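Local coordinates for DNA primase (Aquifex aeolicus, PDB 2AU3), which synthesises the short RNA primers that DNA polymerase extends during DNA replication, as a zinc-binding RNA polymerase of the DnaG family, at residues A[137-142]-A[259-264]; A[252-257]-A[328-333]; A[361-366]-A[392-397]; A[372-377]-A[381-386]; A[385-390]-A[396-401]. All coordinates share one frame; numbering follows the deposited sequence.

Contact 1. Residues A[137-142]-A[259-264]; sequences PKVARK and LFSEGI
Val-139 of helix 137-142 pushes one methyl, CG2, against the last turn of helix 253-261. That methyl lies anti to the carbonyl carbon of its own residue and beside its backbone N, while CG1 takes the place opposite the backbone N (chi1 168°). From there CG2 rests on backbone as much as on side chain, with Ser-261 N at 3.6 Å, Phe-260 O at 3.7 Å and, farther off, Phe-260 CB at 4.2 Å. The Ser-261 hydroxyl also borders the valine, OG lying 3.7 Å from CG2, but its polar needs are met elsewhere, by Leu-257 O and Asp-136 N. One turn on, Lys-142 holds its chain straight as far as CE and bends only at the last torsion; its CE comes within 3.8 Å of Phe-260 CE2. Lysine chain and phenylalanine side chain cross at about a right angle, and Phe-143 adds an edge-to-face partner for the ring. Just beyond, Gly-263 takes a positive phi of 78°, with its N bonded to Phe-260 O and Ile-264 N bonded to Leu-259 O. A Schellman motif thus ends helix 253-261 of the Toprim region where the N-terminal part of the primase catalytic core packs against it.

Contact 2. Residues A[252-257]-A[328-333]; sequences GYFDLL and DPDEFI
A water joins Asp-255 to the start of helix 329-336: it accepts from Asp-330 N at 3.1 Å and donates to Asp-255 OD1 and, weakly, to Asp-328 OD2. It thereby stands between two carboxylates, Asp-255 and Asp-328, whose like charges it probably helps to screen. Asp-328 is the N-cap of its helix, OD1 accepting from Glu-331 N at 3.0 Å. Beside the water, Asp-255 OD1 lies 3.8 Å from Pro-329 CD. Phe-254, its CG opposite the backbone N (chi1 170°), swings its ring out to Asp-330, where CE2 meets CB at 3.7 Å; ring and carboxylate planes stand 79° apart, with OD2 at the ring edge. Lys-334 and Arg-258 pair with that carboxylate, and Arg-133 makes a cation-pi contact with the ring. Replacing Phe-254 by an alanine would probably open a gap beside Asp-330 CB and leave Arg-133 without its aromatic partner. Glu-251 and Asp-295, predicted magnesium ligands, adjoin Asp-255 and Pro-329, placing this helix pair beside the probable metal site of the Toprim fold.

Contact 3. Residues A[361-366]-A[392-397]; sequences ENLEEK and TKYKVP
Tyr-394, at the end of helix 380-394, is where the segment 392-397 first meets Leu-363. Its CG sits anti to the carbonyl carbon (chi1 -58°), which presents the root of the side chain to the leucine: Leu-363 CD1 lies 3.4 Å from CG and 3.5 Å from CB of Tyr-394. CG of Lys-393 lies over one face of the ring, toward the rim, and the phenol OH is hydrogen-bonded to Ile-356 O. Lys-395 then takes a positive phi and the chain leaves the helix. Val-396 follows; Leu-363 CD2, which also lies by Tyr-394 CB and O, reaches its CG2 at 4.3 Å. With an alanine in place of Leu-363 both methyls go, and a gap is likely to open beside Tyr-394 CB and Val-396. Across from them, Asn-362 caps helix 363-374 through OD1, which receives Glu-365 N from above the amide plane. The start of helix 363-374 is thus packed on the end of helix 380-394, with helix 351-358 and the loop residues Ala-359 and Arg-360 bordering Tyr-394.

Contact 4. Residues A[372-377]-A[381-386]; sequences YYLGFI and VRRFAL
Leu-374 and Arg-383 face each other across an antiparallel helical hairpin, in which helices 363-374 and 380-394 of the helical domain are joined by a short connection. The arginine leaves its helix with CG opposite the backbone N (chi1 -169°) and runs extended to NE, its aliphatic part slanting past the leucine so that the two CG atoms come within 3.9 Å. Ile-377 CG2 lies 3.8 Å from Arg-383 CB, nearer the arginine's root, while at the far end NH2 reaches Gly-375 CA at 3.6 Å. Leu-374 also points CD1 to Leu-386 CB, at 3.9 Å; Phe-352 of helix 351-358 touches both leucines. Leu-374 to Ile-377 form a type I turn, and the arginine binds its first carbonyl. Leu-374 O is gripped twice, by Ile-377 N and by Arg-383 NE, which approach from opposite faces of its carbonyl plane. NE binds at 3.0 Å with an N-H...O angle of 158°; the oxygen lies close to the guanidinium plane, but NE stands 61° out of the carbonyl plane.

Contact 5. Residues A[385-390]-A[396-401]; sequences ALASEF and VPMEIL
Apolar contacts dominate between Ala-387 and Phe-390 on helix 380-394 and the residues that fold back onto them, Val-396, Met-398 and Leu-401. Among the aliphatic pairs, Ala-387 CB meets Met-398 CE at 3.5 Å, tighter than usual for two carbons. Leu-401 CD1 lies over the backbone instead, 3.4 Å from Ala-387 O. Two aliphatic groups meet the aromatic ring: Val-396 CG2 comes to the edge of Phe-390, near its plane, at 4.1 Å from CE2, and Leu-401 CD2 approaches CD2 of the ring obliquely at 3.8 Å. The phenylalanine reaches both because its CG stands opposite the backbone N (chi1 -157°); Phe-370 stacks on the same ring. The sulfur forms a third group. Met-398 bends at chi2 and chi3, curling the chain back over the helix, where SD lies 3.7 Å from Ala-387 O and 4.0 Å from Ser-388 N. Backbone bonds belong to each segment separately: Pro-397, in the N-cap position, offers its O to both Ile-400 N and Leu-401 N. This is helix-against-helix packing in the DnaG helical domain: the chain turns back after helix 380-394 and the short helix 398-401 lies against it.

From the N terminus, contact 1 closes a long loop from the N-terminal part of the catalytic core to the Toprim helix 253-261. Contact 2 starts from that same helix before contact 1 has closed, so the two cross; they touch through Leu-259 with Pro-329 and Ile-333, joining core, Toprim helix and helix 329-336. The remaining three lie in the helical domain, their centres 32 to 44 Å from those of the first two. Contact 3 spans a loop within which contact 4 forms the hairpin bend; contact 5 begins on residues Ala-385 and Leu-386 of contact 4, and its second segment, 396-401, starts on Val-396 and Pro-397, which close contact 3. Helix 380-394 serves all three.

Contact 1. Residues A[137-142]-A[259-264]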
# COMPACT_ATOMS: atom_id res chain seq x y z
N PRO A 137 10.39 7.92 10.51
CA PRO A 137 11.48 7.40 9.66
C PRO A 137 11.44 5.89 9.53
O PRO A 137 11.73 5.37 8.48
CB PRO A 137 12.75 7.86 10.40
CG PRO A 137 12.31 9.07 11.11
CD PRO A 137 10.92 8.80 11.58
N LYS A 138 11.02 5.18 10.58
CA LYS A 138 10.91 3.72 10.46
C LYS A 138 9.85 3.34 9.43
O LYS A 138 10.05 2.40 8.65
CB LYS A 138 10.56 3.06 11.80
CG LYS A 138 11.60 3.32 12.92
CD LYS A 138 11.25 2.51 14.19
CE LYS A 138 10.27 3.25 15.11
NZ LYS A 138 10.53 4.75 15.26
N VAL A 139 8.72 4.06 9.43
CA VAL A 139 7.64 3.84 8.45
C VAL A 139 8.10 4.28 7.06
O VAL A 139 7.84 3.59 6.09
CB VAL A 139 6.33 4.58 8.83
CG1 VAL A 139 5.30 4.59 7.65
CG2 VAL A 139 5.73 3.96 10.06
N ALA A 140 8.81 5.42 6.97
CA ALA A 140 9.30 5.90 5.67
C ALA A 140 10.15 4.81 5.00
O ALA A 140 10.03 4.57 3.79
CB ALA A 140 10.10 7.22 5.83
N ARG A 141 11.00 4.14 5.79
CA ARG A 141 11.84 3.05 5.30
C ARG A 141 11.08 1.76 4.99
O ARG A 141 11.35 1.11 3.96
CB ARG A 141 12.92 2.74 6.31
CG ARG A 141 13.98 3.85 6.38
CD ARG A 141 15.15 3.50 7.27
NE ARG A 141 14.76 3.29 8.66
CZ ARG A 141 14.96 4.17 9.66
NH1 ARG A 141 15.50 5.36 9.42
NH2 ARG A 141 14.57 3.85 10.89
N LYS A 142 10.14 1.38 5.86
CA LYS A 142 9.29 0.21 5.61
C LYS A 142 8.56 0.31 4.28
O LYS A 142 8.46 -0.68 3.54
CB LYS A 142 8.27 0.00 6.72
CG LYS A 142 7.36 -1.21 6.47
CD LYS A 142 6.36 -1.35 7.61
CE LYS A 142 5.48 -2.57 7.44
NZ LYS A 142 6.22 -3.85 7.34
N LEU A 259 -1.14 6.74 10.40
CA LEU A 259 -1.66 5.71 11.32
C LEU A 259 -0.60 4.63 11.58
O LEU A 259 -0.34 4.25 12.74
CB LEU A 259 -2.97 5.11 10.77
CG LEU A 259 -4.29 5.67 11.35
CD1 LEU A 259 -4.50 7.13 10.99
CD2 LEU A 259 -5.46 4.82 10.82
N PHE A 260 0.08 4.19 10.52
CA PHE A 260 1.20 3.23 10.65
C PHE A 260 2.34 3.81 11.52
O PHE A 260 2.94 3.08 12.31
CB PHE A 260 1.79 2.88 9.29
CG PHE A 260 1.62 1.47 8.90
CD1 PHE A 260 0.49 1.07 8.20
CD2 PHE A 260 2.57 0.53 9.25
CE1 PHE A 260 0.34 -0.26 7.86
CE2 PHE A 260 2.42 -0.79 8.89
CZ PHE A 260 1.30 -1.18 8.19
N SER A 261 2.63 5.09 11.37
CA SER A 261 3.59 5.79 12.24
C SER A 261 3.19 5.71 13.70
O SER A 261 4.04 5.76 14.59
CB SER A 261 3.76 7.25 11.81
OG SER A 261 4.37 7.33 10.52
N GLU A 262 1.90 5.57 13.96
CA GLU A 262 1.42 5.56 15.34
C GLU A 262 1.13 4.14 15.80
O GLU A 262 0.50 3.94 16.84
CB GLU A 262 0.17 6.45 15.46
CG GLU A 262 0.37 7.91 15.05
CD GLU A 262 1.33 8.68 15.95
OE1 GLU A 262 1.60 8.22 17.07
OE2 GLU A 262 1.83 9.76 15.52
N GLY A 263 1.59 3.15 15.03
CA GLY A 263 1.39 1.75 15.37
C GLY A 263 -0.02 1.18 15.08
O GLY A 263 -0.41 0.16 15.64
N ILE A 264 -0.77 1.84 14.22
CA ILE A 264 -2.07 1.33 13.83
C ILE A 264 -1.87 0.78 12.43
O ILE A 264 -1.77 1.54 11.47
CB ILE A 264 -3.10 2.48 13.83
CG1 ILE A 264 -3.42 2.90 15.26
CG2 ILE A 264 -4.44 2.02 13.21
CD1 ILE A 264 -4.26 4.19 15.33

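Contact 2. Residues A[252-257]-A[328-333]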
# COMPACT_ATOMS: atom_id res chain seq x y z
N GLY A 252 -6.39 8.23 1.89
CA GLY A 252 -5.21 8.34 1.05
C GLY A 252 -3.93 7.89 1.74
O GLY A 252 -3.96 7.49 2.91
N TYR A 253 -2.80 7.97 1.02
CA TYR A 253 -1.52 7.42 1.48
C TYR A 253 -1.01 8.11 2.75
O TYR A 253 -0.41 7.46 3.61
CB TYR A 253 -0.46 7.54 0.36
CG TYR A 253 0.05 8.94 0.19
CD1 TYR A 253 1.18 9.38 0.88
CD2 TYR A 253 -0.62 9.85 -0.63
CE1 TYR A 253 1.63 10.68 0.76
CE2 TYR A 253 -0.17 11.16 -0.76
CZ TYR A 253 0.96 11.56 -0.07
OH TYR A 253 1.42 12.85 -0.18
N PHE A 254 -1.19 9.43 2.84
CA PHE A 254 -0.64 10.19 3.97
C PHE A 254 -1.37 9.79 5.24
O PHE A 254 -0.75 9.58 6.25
CB PHE A 254 -0.73 11.72 3.72
CG PHE A 254 -0.42 12.55 4.92
CD1 PHE A 254 0.89 12.72 5.34
CD2 PHE A 254 -1.45 13.17 5.63
CE1 PHE A 254 1.18 13.48 6.46
CE2 PHE A 254 -1.17 13.93 6.76
CZ PHE A 254 0.14 14.09 7.18
N ASP A 255 -2.69 9.64 5.19
CA ASP A 255 -3.42 9.16 6.39
C ASP A 255 -2.93 7.78 6.79
O ASP A 255 -2.87 7.46 7.96
CB ASP A 255 -4.93 9.07 6.13
CG ASP A 255 -5.46 10.25 5.35
OD1 ASP A 255 -5.66 11.31 5.96
OD2 ASP A 255 -5.71 10.20 4.11
N LEU A 256 -2.62 6.93 5.80
CA LEU A 256 -2.23 5.58 6.12
C LEU A 256 -0.85 5.61 6.78
O LEU A 256 -0.62 4.96 7.80
CB LEU A 256 -2.19 4.69 4.85
CG LEU A 256 -1.90 3.19 5.10
CD1 LEU A 256 -2.66 2.36 4.06
CD2 LEU A 256 -0.40 2.83 5.04
N LEU A 257 0.07 6.38 6.18
CA LEU A 257 1.44 6.44 6.67
C LEU A 257 1.48 6.97 8.09
O LEU A 257 2.28 6.51 8.90
CB LEU A 257 2.28 7.30 5.75
CG LEU A 257 2.47 6.67 4.38
CD1 LEU A 257 3.25 7.61 3.50
CD2 LEU A 257 3.17 5.34 4.55
N ASP A 328 -8.86 15.79 10.32
CA ASP A 328 -8.50 14.59 9.57
C ASP A 328 -7.76 13.68 10.57
O ASP A 328 -7.52 14.09 11.70
CB ASP A 328 -7.68 14.91 8.31
CG ASP A 328 -6.33 15.50 8.61
OD1 ASP A 328 -6.10 15.88 9.78
OD2 ASP A 328 -5.43 15.61 7.73
N PRO A 329 -7.48 12.42 10.21
CA PRO A 329 -6.74 11.55 11.13
C PRO A 329 -5.47 12.19 11.72
O PRO A 329 -5.23 12.04 12.91
CB PRO A 329 -6.40 10.34 10.26
CG PRO A 329 -7.55 10.26 9.31
CD PRO A 329 -7.95 11.69 9.02
N ASP A 330 -4.67 12.88 10.90
CA ASP A 330 -3.42 13.49 11.32
C ASP A 330 -3.63 14.49 12.48
O ASP A 330 -2.98 14.38 13.52
CB ASP A 330 -2.82 14.21 10.11
CG ASP A 330 -1.67 15.06 10.46
OD1 ASP A 330 -0.78 14.62 11.26
OD2 ASP A 330 -1.56 16.21 9.98
N GLU A 331 -4.58 15.41 12.31
CA GLU A 331 -4.87 16.45 13.31
C GLU A 331 -5.50 15.87 14.57
O GLU A 331 -5.20 16.31 15.68
CB GLU A 331 -5.79 17.53 12.71
CG GLU A 331 -5.14 18.36 11.60
CD GLU A 331 -4.04 19.30 12.09
OE1 GLU A 331 -3.71 19.30 13.31
OE2 GLU A 331 -3.47 20.03 11.24
N PHE A 332 -6.39 14.89 14.39
CA PHE A 332 -6.94 14.17 15.54
C PHE A 332 -5.83 13.53 16.39
O PHE A 332 -5.79 13.71 17.62
CB PHE A 332 -7.99 13.13 15.14
CG PHE A 332 -8.73 12.55 16.32
CD1 PHE A 332 -9.94 13.09 16.73
CD2 PHE A 332 -8.17 11.53 17.07
CE1 PHE A 332 -10.61 12.57 17.83
CE2 PHE A 332 -8.81 11.03 18.17
CZ PHE A 332 -10.04 11.53 18.55
N ILE A 333 -4.94 12.80 15.74
CA ILE A 333 -3.81 12.18 16.45
C ILE A 333 -2.94 13.21 17.12
O ILE A 333 -2.54 13.03 18.28
CB ILE A 333 -2.94 11.32 15.50
CG1 ILE A 333 -3.67 10.04 15.11
CG2 ILE A 333 -1.58 10.96 16.19
CD1 ILE A 333 -3.08 9.39 13.81
O HOH W 1 -4.64 12.70 7.82

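Contact 3. Residues A[361-366]-A[392-397]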
# COMPACT_ATOMS: atom_id res chain seq x y z
N GLU A 361 -33.84 10.22 15.63
CA GLU A 361 -33.48 11.62 15.34
C GLU A 361 -34.38 12.23 14.27
O GLU A 361 -34.84 13.38 14.40
CB GLU A 361 -32.03 11.73 14.87
CG GLU A 361 -31.04 12.14 15.94
CD GLU A 361 -29.67 11.52 15.73
OE1 GLU A 361 -29.15 11.59 14.59
OE2 GLU A 361 -29.11 10.98 16.71
N ASN A 362 -34.62 11.45 13.22
CA ASN A 362 -35.30 11.89 12.00
C ASN A 362 -35.83 10.67 11.27
O ASN A 362 -35.24 10.22 10.27
CB ASN A 362 -34.31 12.66 11.11
CG ASN A 362 -34.99 13.43 9.98
OD1 ASN A 362 -35.99 12.98 9.40
ND2 ASN A 362 -34.42 14.58 9.64
N LEU A 363 -36.92 10.10 11.76
CA LEU A 363 -37.39 8.83 11.24
C LEU A 363 -37.46 8.83 9.71
O LEU A 363 -37.08 7.86 9.06
CB LEU A 363 -38.74 8.41 11.85
CG LEU A 363 -39.09 6.92 11.70
CD1 LEU A 363 -38.01 6.04 12.29
CD2 LEU A 363 -40.46 6.58 12.30
N GLU A 364 -37.94 9.94 9.14
CA GLU A 364 -38.07 10.10 7.70
C GLU A 364 -36.75 9.92 6.97
O GLU A 364 -36.65 9.11 6.06
CB GLU A 364 -38.65 11.47 7.35
CG GLU A 364 -40.15 11.56 7.50
CD GLU A 364 -40.90 10.69 6.50
OE1 GLU A 364 -40.23 10.02 5.66
OE2 GLU A 364 -42.15 10.68 6.55
N GLU A 365 -35.74 10.69 7.37
CA GLU A 365 -34.46 10.67 6.67
C GLU A 365 -33.71 9.39 6.98
O GLU A 365 -33.03 8.84 6.12
CB GLU A 365 -33.63 11.90 7.05
CG GLU A 365 -32.43 12.18 6.14
CD GLU A 365 -32.81 12.40 4.68
OE1 GLU A 365 -33.91 12.96 4.41
OE2 GLU A 365 -31.99 12.03 3.80
N LYS A 366 -33.85 8.90 8.21
CA LYS A 366 -33.10 7.74 8.68
C LYS A 366 -33.65 6.44 8.09
O LYS A 366 -32.91 5.47 7.89
CB LYS A 366 -33.08 7.68 10.21
CG LYS A 366 -32.22 8.76 10.89
CD LYS A 366 -30.74 8.39 10.91
CE LYS A 366 -30.03 8.94 12.12
NZ LYS A 366 -28.57 8.66 12.08
N THR A 392 -40.09 -3.53 13.87
CA THR A 392 -40.52 -3.74 15.25
C THR A 392 -40.39 -2.45 16.03
O THR A 392 -41.35 -1.97 16.63
CB THR A 392 -39.68 -4.86 15.92
OG1 THR A 392 -39.98 -6.12 15.30
CG2 THR A 392 -40.04 -4.97 17.41
N LYS A 393 -39.18 -1.90 15.99
CA LYS A 393 -38.89 -0.67 16.68
C LYS A 393 -39.69 0.56 16.14
O LYS A 393 -40.38 1.19 16.93
CB LYS A 393 -37.38 -0.35 16.63
CG LYS A 393 -36.99 0.91 17.40
CD LYS A 393 -35.49 1.01 17.66
CE LYS A 393 -35.18 2.06 18.72
NZ LYS A 393 -33.72 2.30 18.85
N TYR A 394 -39.63 0.92 14.84
CA TYR A 394 -40.26 2.19 14.41
C TYR A 394 -41.60 2.09 13.66
O TYR A 394 -42.15 3.09 13.23
CB TYR A 394 -39.26 3.02 13.58
CG TYR A 394 -37.99 3.30 14.37
CD1 TYR A 394 -37.97 4.29 15.34
CD2 TYR A 394 -36.83 2.55 14.16
CE1 TYR A 394 -36.83 4.55 16.07
CE2 TYR A 394 -35.68 2.81 14.87
CZ TYR A 394 -35.69 3.81 15.83
OH TYR A 394 -34.56 4.08 16.55
N LYS A 395 -42.10 0.85 13.54
CA LYS A 395 -43.40 0.55 12.93
C LYS A 395 -43.49 0.84 11.43
O LYS A 395 -44.58 0.86 10.85
CB LYS A 395 -44.52 1.28 13.69
CG LYS A 395 -44.84 0.67 15.06
CD LYS A 395 -46.13 1.24 15.63
CE LYS A 395 -45.95 1.64 17.08
NZ LYS A 395 -46.76 2.83 17.45
N VAL A 396 -42.33 1.02 10.80
CA VAL A 396 -42.29 1.23 9.36
C VAL A 396 -42.58 -0.10 8.67
O VAL A 396 -41.96 -1.11 9.00
CB VAL A 396 -40.93 1.83 8.93
CG1 VAL A 396 -40.92 2.12 7.42
CG2 VAL A 396 -40.66 3.11 9.70
N PRO A 397 -43.57 -0.11 7.76
CA PRO A 397 -44.02 -1.36 7.12
C PRO A 397 -42.88 -2.10 6.41
O PRO A 397 -42.03 -1.48 5.77
CB PRO A 397 -45.07 -0.89 6.11
CG PRO A 397 -45.57 0.42 6.68
CD PRO A 397 -44.34 1.05 7.29

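Contact 4. Residues A[372-377]-A[381-386]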
# COMPACT_ATOMS: atom_id res chain seq x y z
N TYR A 372 -32.10 2.26 1.93
CA TYR A 372 -31.06 2.34 0.89
C TYR A 372 -29.86 1.40 1.17
O TYR A 372 -29.48 0.62 0.32
CB TYR A 372 -30.61 3.78 0.73
CG TYR A 372 -29.40 4.00 -0.14
CD1 TYR A 372 -29.50 4.04 -1.53
CD2 TYR A 372 -28.15 4.21 0.43
CE1 TYR A 372 -28.39 4.25 -2.33
CE2 TYR A 372 -27.04 4.44 -0.35
CZ TYR A 372 -27.15 4.44 -1.73
OH TYR A 372 -26.04 4.66 -2.49
N TYR A 373 -29.27 1.47 2.36
CA TYR A 373 -28.13 0.58 2.65
C TYR A 373 -28.52 -0.88 2.64
O TYR A 373 -27.77 -1.74 2.18
CB TYR A 373 -27.48 0.92 3.99
CG TYR A 373 -26.70 2.18 3.93
CD1 TYR A 373 -25.82 2.42 2.90
CD2 TYR A 373 -26.89 3.17 4.90
CE1 TYR A 373 -25.12 3.62 2.81
CE2 TYR A 373 -26.19 4.36 4.85
CZ TYR A 373 -25.30 4.58 3.80
OH TYR A 373 -24.60 5.76 3.72
N LEU A 374 -29.71 -1.16 3.17
CA LEU A 374 -30.26 -2.51 3.17
C LEU A 374 -30.24 -3.18 1.81
O LEU A 374 -30.10 -4.41 1.73
CB LEU A 374 -31.68 -2.51 3.71
CG LEU A 374 -32.02 -3.67 4.64
CD1 LEU A 374 -31.06 -3.73 5.79
CD2 LEU A 374 -33.47 -3.61 5.13
N GLY A 375 -30.40 -2.39 0.74
CA GLY A 375 -30.50 -2.90 -0.61
C GLY A 375 -29.18 -3.42 -1.17
O GLY A 375 -29.13 -3.89 -2.31
N PHE A 376 -28.10 -3.32 -0.38
CA PHE A 376 -26.77 -3.78 -0.84
C PHE A 376 -26.30 -5.05 -0.10
O PHE A 376 -25.21 -5.60 -0.37
CB PHE A 376 -25.73 -2.64 -0.72
CG PHE A 376 -26.05 -1.42 -1.55
CD1 PHE A 376 -25.83 -1.41 -2.93
CD2 PHE A 376 -26.55 -0.27 -0.94
CE1 PHE A 376 -26.14 -0.27 -3.70
CE2 PHE A 376 -26.82 0.89 -1.71
CZ PHE A 376 -26.63 0.88 -3.08
N ILE A 377 -27.14 -5.52 0.82
CA ILE A 377 -26.90 -6.74 1.58
C ILE A 377 -27.25 -7.93 0.71
O ILE A 377 -28.41 -8.07 0.29
CB ILE A 377 -27.79 -6.72 2.88
CG1 ILE A 377 -27.35 -5.60 3.81
CG2 ILE A 377 -27.74 -8.05 3.64
CD1 ILE A 377 -25.83 -5.44 3.88
N VAL A 381 -31.02 -13.49 4.70
CA VAL A 381 -31.34 -13.83 6.08
C VAL A 381 -31.01 -12.65 7.01
O VAL A 381 -31.87 -12.18 7.77
CB VAL A 381 -30.64 -15.14 6.53
CG1 VAL A 381 -30.85 -15.38 8.02
CG2 VAL A 381 -31.17 -16.33 5.72
N ARG A 382 -29.78 -12.15 6.89
CA ARG A 382 -29.34 -10.96 7.60
C ARG A 382 -30.19 -9.75 7.21
O ARG A 382 -30.67 -9.01 8.09
CB ARG A 382 -27.86 -10.68 7.31
CG ARG A 382 -27.29 -9.44 8.03
CD ARG A 382 -27.22 -9.57 9.56
NE ARG A 382 -26.51 -8.45 10.19
CZ ARG A 382 -26.84 -7.93 11.37
NH1 ARG A 382 -27.89 -8.41 12.04
NH2 ARG A 382 -26.13 -6.93 11.88
N ARG A 383 -30.39 -9.56 5.91
CA ARG A 383 -31.23 -8.48 5.43
C ARG A 383 -32.55 -8.45 6.20
O ARG A 383 -32.90 -7.42 6.78
CB ARG A 383 -31.47 -8.57 3.93
CG ARG A 383 -32.12 -7.32 3.33
CD ARG A 383 -32.32 -7.37 1.83
NE ARG A 383 -32.55 -6.03 1.28
CZ ARG A 383 -33.59 -5.69 0.50
NH1 ARG A 383 -34.49 -6.61 0.16
NH2 ARG A 383 -33.71 -4.45 0.06
N PHE A 384 -33.24 -9.59 6.25
CA PHE A 384 -34.56 -9.70 6.86
C PHE A 384 -34.59 -9.37 8.36
O PHE A 384 -35.53 -8.73 8.85
CB PHE A 384 -35.16 -11.10 6.63
CG PHE A 384 -36.49 -11.29 7.29
CD1 PHE A 384 -37.67 -10.93 6.64
CD2 PHE A 384 -36.56 -11.81 8.58
CE1 PHE A 384 -38.91 -11.11 7.26
CE2 PHE A 384 -37.79 -12.00 9.21
CZ PHE A 384 -38.98 -11.64 8.54
N ALA A 385 -33.59 -9.87 9.07
CA ALA A 385 -33.45 -9.64 10.51
C ALA A 385 -33.28 -8.17 10.79
O ALA A 385 -33.83 -7.64 11.76
CB ALA A 385 -32.27 -10.41 11.05
N LEU A 386 -32.51 -7.50 9.93
CA LEU A 386 -32.31 -6.06 10.08
C LEU A 386 -33.61 -5.33 9.80
O LEU A 386 -34.00 -4.45 10.56
CB LEU A 386 -31.15 -5.57 9.18
CG LEU A 386 -29.75 -6.02 9.64
CD1 LEU A 386 -28.68 -5.79 8.55
CD2 LEU A 386 -29.33 -5.37 10.96

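Contact 5. Residues A[385-390]-A[396-401]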
# COMPACT_ATOMS: atom_id res chain seq x y z
N ALA A 385 -33.59 -9.87 9.07
CA ALA A 385 -33.45 -9.64 10.51
C ALA A 385 -33.28 -8.17 10.79
O ALA A 385 -33.83 -7.64 11.76
CB ALA A 385 -32.27 -10.41 11.05
N LEU A 386 -32.51 -7.50 9.93
CA LEU A 386 -32.31 -6.06 10.08
C LEU A 386 -33.61 -5.33 9.80
O LEU A 386 -34.00 -4.45 10.56
CB LEU A 386 -31.15 -5.57 9.18
CG LEU A 386 -29.75 -6.02 9.64
CD1 LEU A 386 -28.68 -5.79 8.55
CD2 LEU A 386 -29.33 -5.37 10.96
N ALA A 387 -34.32 -5.72 8.73
CA ALA A 387 -35.60 -5.11 8.42
C ALA A 387 -36.58 -5.34 9.57
O ALA A 387 -37.26 -4.42 9.98
CB ALA A 387 -36.16 -5.65 7.11
N SER A 388 -36.62 -6.57 10.09
CA SER A 388 -37.54 -6.91 11.18
C SER A 388 -37.32 -6.03 12.40
O SER A 388 -38.28 -5.55 12.99
CB SER A 388 -37.42 -8.39 11.56
OG SER A 388 -37.73 -9.19 10.45
N GLU A 389 -36.06 -5.83 12.77
CA GLU A 389 -35.71 -5.06 13.96
C GLU A 389 -36.18 -3.61 13.83
O GLU A 389 -36.77 -3.05 14.77
CB GLU A 389 -34.19 -5.10 14.18
CG GLU A 389 -33.73 -4.97 15.62
CD GLU A 389 -32.21 -4.79 15.77
OE1 GLU A 389 -31.45 -5.37 14.96
OE2 GLU A 389 -31.78 -4.08 16.71
N PHE A 390 -35.94 -3.01 12.66
CA PHE A 390 -36.35 -1.63 12.38
C PHE A 390 -37.88 -1.51 12.36
O PHE A 390 -38.43 -0.55 12.91
CB PHE A 390 -35.78 -1.19 11.03
CG PHE A 390 -35.67 0.31 10.88
CD1 PHE A 390 -34.46 0.95 11.11
CD2 PHE A 390 -36.76 1.06 10.45
CE1 PHE A 390 -34.34 2.34 10.94
CE2 PHE A 390 -36.65 2.45 10.28
CZ PHE A 390 -35.44 3.09 10.53
N VAL A 396 -42.33 1.02 10.80
CA VAL A 396 -42.29 1.23 9.36
C VAL A 396 -42.58 -0.10 8.67
O VAL A 396 -41.96 -1.11 9.00
CB VAL A 396 -40.93 1.83 8.93
CG1 VAL A 396 -40.92 2.12 7.42
CG2 VAL A 396 -40.66 3.11 9.70
N PRO A 397 -43.57 -0.11 7.76
CA PRO A 397 -44.02 -1.36 7.12
C PRO A 397 -42.88 -2.10 6.41
O PRO A 397 -42.03 -1.48 5.77
CB PRO A 397 -45.07 -0.89 6.11
CG PRO A 397 -45.57 0.42 6.68
CD PRO A 397 -44.34 1.05 7.29
N MET A 398 -42.86 -3.42 6.57
CA MET A 398 -41.83 -4.26 5.97
C MET A 398 -41.65 -4.01 4.46
O MET A 398 -40.54 -4.14 3.92
CB MET A 398 -42.15 -5.74 6.26
CG MET A 398 -41.77 -6.19 7.68
SD MET A 398 -39.99 -5.99 8.06
CE MET A 398 -39.28 -7.13 6.89
N GLU A 399 -42.74 -3.65 3.80
CA GLU A 399 -42.73 -3.43 2.36
C GLU A 399 -42.10 -2.09 1.96
O GLU A 399 -41.61 -1.94 0.84
CB GLU A 399 -44.15 -3.61 1.75
CG GLU A 399 -45.33 -3.41 2.72
CD GLU A 399 -45.52 -4.55 3.72
OE1 GLU A 399 -45.78 -5.71 3.29
OE2 GLU A 399 -45.41 -4.29 4.95
N ILE A 400 -42.07 -1.13 2.89
CA ILE A 400 -41.32 0.12 2.70
C ILE A 400 -39.81 -0.16 2.83
O ILE A 400 -39.01 0.24 1.98
CB ILE A 400 -41.75 1.21 3.74
CG1 ILE A 400 -43.22 1.63 3.56
CG2 ILE A 400 -40.78 2.41 3.73
CD1 ILE A 400 -43.62 2.01 2.12
N LEU A 401 -39.44 -0.85 3.91
CA LEU A 401 -38.06 -1.20 4.20
C LEU A 401 -37.41 -2.12 3.15
O LEU A 401 -36.22 -2.01 2.88
CB LEU A 401 -37.95 -1.84 5.58
CG LEU A 401 -38.47 -1.02 6.77
CD1 LEU A 401 -38.36 -1.85 8.05
CD2 LEU A 401 -37.71 0.31 6.89